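Local coordinates for protein transcriptional activator ToxR (Vibrio vulnificus, PDB 6UTC) that acts as a membrane-spanning transcriptional activator whose periplasmic domain probably senses bile salts and interacts with ToxS, at residues Gly70-Leu75 and Arg91-Gln96. Sequence-based numbering, arbitrary orientation.
Sequences GNQLIL and RIFSEQ
Leu73 and Ile92 form the hydrogen-bonded pair at the centre of this antiparallel ladder, a worked example of how a two-stranded pairing sorts side chains onto two unlike faces. Leu73 N donates to Ile92 O at 2.9 Å and Ile92 N returns the bond to Leu73 O, both nearly straight. One residue beyond the strand, Ser94 N reaches Asn71 O along a more bent path (146° at the hydrogen), extending the pairing into the loop. The same carbonyls also take CA-H...O contacts; the shortest, Phe93 CA to Asn71 O, is 3.1 Å.

Apolar packing gathers on the face of Leu73 and Ile92. Leu73 CB lies 3.8 Å from Ile92 CG1, which chi1 of 65° sets between the backbone N and carbonyl carbon, and Ile92 CD1 touches Leu73 CD2 and Leu75 CD1.

Mixed contacts lie on the other face, which carries Gln72, Ile74, Arg91 and Phe93. The extended Gln72 runs beside Phe93, its NE2 3.4 Å from ring atom CE2 and its CG over one face toward the rim, with amide and ring planes 40° apart. Gln72 OE1 rests against Arg91 CB, while Ile74 CD1 meets Arg91 CG at 3.6 Å.

The hairpin forms one edge of the sheet: 88-93 is one of its two outermost strands, and 72-78 pairs onward with 62-67. Leu73, Leu75 and Ile92 pack against helix 40-52, where Leu75 touches disulfide-bonded Cys46, and Ile92 also meets Leu99 and Ile102 of helix 99-102.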
# COMPACT_ATOMS: atom_id res chain seq x y z
N GLY A 70 -10.67 -0.30 -12.29
CA GLY A 70 -10.38 0.67 -13.32
C GLY A 70 -8.93 1.11 -13.25
O GLY A 70 -8.03 0.30 -12.99
N ASN A 71 -8.70 2.40 -13.43
CA ASN A 71 -7.34 2.91 -13.50
C ASN A 71 -6.83 3.48 -12.18
O ASN A 71 -5.76 4.09 -12.16
CB ASN A 71 -7.18 3.94 -14.62
CG ASN A 71 -8.02 5.18 -14.41
OD1 ASN A 71 -8.70 5.33 -13.39
ND2 ASN A 71 -7.97 6.09 -15.38
N GLN A 72 -7.56 3.28 -11.08
CA GLN A 72 -7.21 3.86 -9.79
C GLN A 72 -7.20 2.78 -8.71
O GLN A 72 -8.13 1.97 -8.62
CB GLN A 72 -8.19 4.96 -9.39
CG GLN A 72 -7.73 5.78 -8.20
CD GLN A 72 -8.43 7.13 -8.10
OE1 GLN A 72 -8.33 7.80 -7.07
NE2 GLN A 72 -9.14 7.52 -9.15
N LEU A 73 -6.15 2.79 -7.90
CA LEU A 73 -5.99 1.88 -6.76
C LEU A 73 -5.87 2.70 -5.49
O LEU A 73 -5.21 3.75 -5.48
CB LEU A 73 -4.72 1.05 -6.95
CG LEU A 73 -4.46 -0.03 -5.89
CD1 LEU A 73 -5.36 -1.24 -6.14
CD2 LEU A 73 -3.01 -0.46 -5.85
N ILE A 74 -6.51 2.24 -4.42
CA ILE A 74 -6.41 2.85 -3.10
C ILE A 74 -5.44 2.03 -2.26
O ILE A 74 -5.57 0.80 -2.18
CB ILE A 74 -7.78 2.91 -2.42
CG1 ILE A 74 -8.83 3.50 -3.36
CG2 ILE A 74 -7.69 3.68 -1.11
CD1 ILE A 74 -8.48 4.88 -3.88
N LEU A 75 -4.46 2.70 -1.65
CA LEU A 75 -3.55 2.05 -0.70
C LEU A 75 -3.67 2.75 0.64
O LEU A 75 -3.47 3.97 0.73
CB LEU A 75 -2.11 2.14 -1.19
CG LEU A 75 -1.80 1.35 -2.46
CD1 LEU A 75 -0.40 1.66 -2.97
CD2 LEU A 75 -1.97 -0.13 -2.23
N ARG A 91 -3.84 7.31 -3.36
CA ARG A 91 -4.48 6.86 -4.58
C ARG A 91 -3.44 6.88 -5.69
O ARG A 91 -2.74 7.88 -5.89
CB ARG A 91 -5.65 7.78 -4.94
CG ARG A 91 -6.62 7.97 -3.78
CD ARG A 91 -6.69 9.42 -3.32
NE ARG A 91 -7.03 9.54 -1.90
CZ ARG A 91 -8.24 9.31 -1.39
NH1 ARG A 91 -9.23 8.93 -2.19
NH2 ARG A 91 -8.46 9.45 -0.09
N ILE A 92 -3.30 5.76 -6.39
CA ILE A 92 -2.36 5.70 -7.50
C ILE A 92 -3.11 5.32 -8.76
O ILE A 92 -4.13 4.63 -8.72
CB ILE A 92 -1.17 4.75 -7.23
CG1 ILE A 92 -1.64 3.31 -7.10
CG2 ILE A 92 -0.40 5.20 -5.98
CD1 ILE A 92 -0.50 2.32 -6.98
N PHE A 93 -2.60 5.78 -9.89
CA PHE A 93 -3.20 5.52 -11.18
C PHE A 93 -2.34 4.53 -11.96
O PHE A 93 -1.14 4.41 -11.73
CB PHE A 93 -3.38 6.81 -11.98
CG PHE A 93 -4.41 7.73 -11.39
CD1 PHE A 93 -4.09 8.57 -10.34
CD2 PHE A 93 -5.71 7.72 -11.86
CE1 PHE A 93 -5.04 9.40 -9.78
CE2 PHE A 93 -6.67 8.55 -11.31
CZ PHE A 93 -6.33 9.40 -10.27
N SER A 94 -2.99 3.80 -12.87
CA SER A 94 -2.26 2.82 -13.66
C SER A 94 -1.31 3.49 -14.65
O SER A 94 -0.14 3.12 -14.76
CB SER A 94 -3.23 1.89 -14.38
OG SER A 94 -4.15 2.63 -15.16
N GLU A 95 -1.81 4.50 -15.38
CA GLU A 95 -1.01 5.12 -16.43
C GLU A 95 -0.02 6.13 -15.86
O GLU A 95 1.15 6.14 -16.24
CB GLU A 95 -1.92 5.76 -17.48
CG GLU A 95 -2.75 4.75 -18.27
CD GLU A 95 -3.70 5.43 -19.25
OE1 GLU A 95 -3.82 6.67 -19.21
OE2 GLU A 95 -4.33 4.71 -20.06
N GLN A 96 -0.49 7.00 -14.96
CA GLN A 96 0.37 8.04 -14.41
C GLN A 96 1.56 7.42 -13.67
O GLN A 96 1.52 6.27 -13.23
CB GLN A 96 -0.43 8.95 -13.47
CG GLN A 96 -1.65 9.59 -14.13
CD GLN A 96 -2.27 10.67 -13.27
OE1 GLN A 96 -1.60 11.29 -12.44
NE2 GLN A 96 -3.56 10.92 -13.47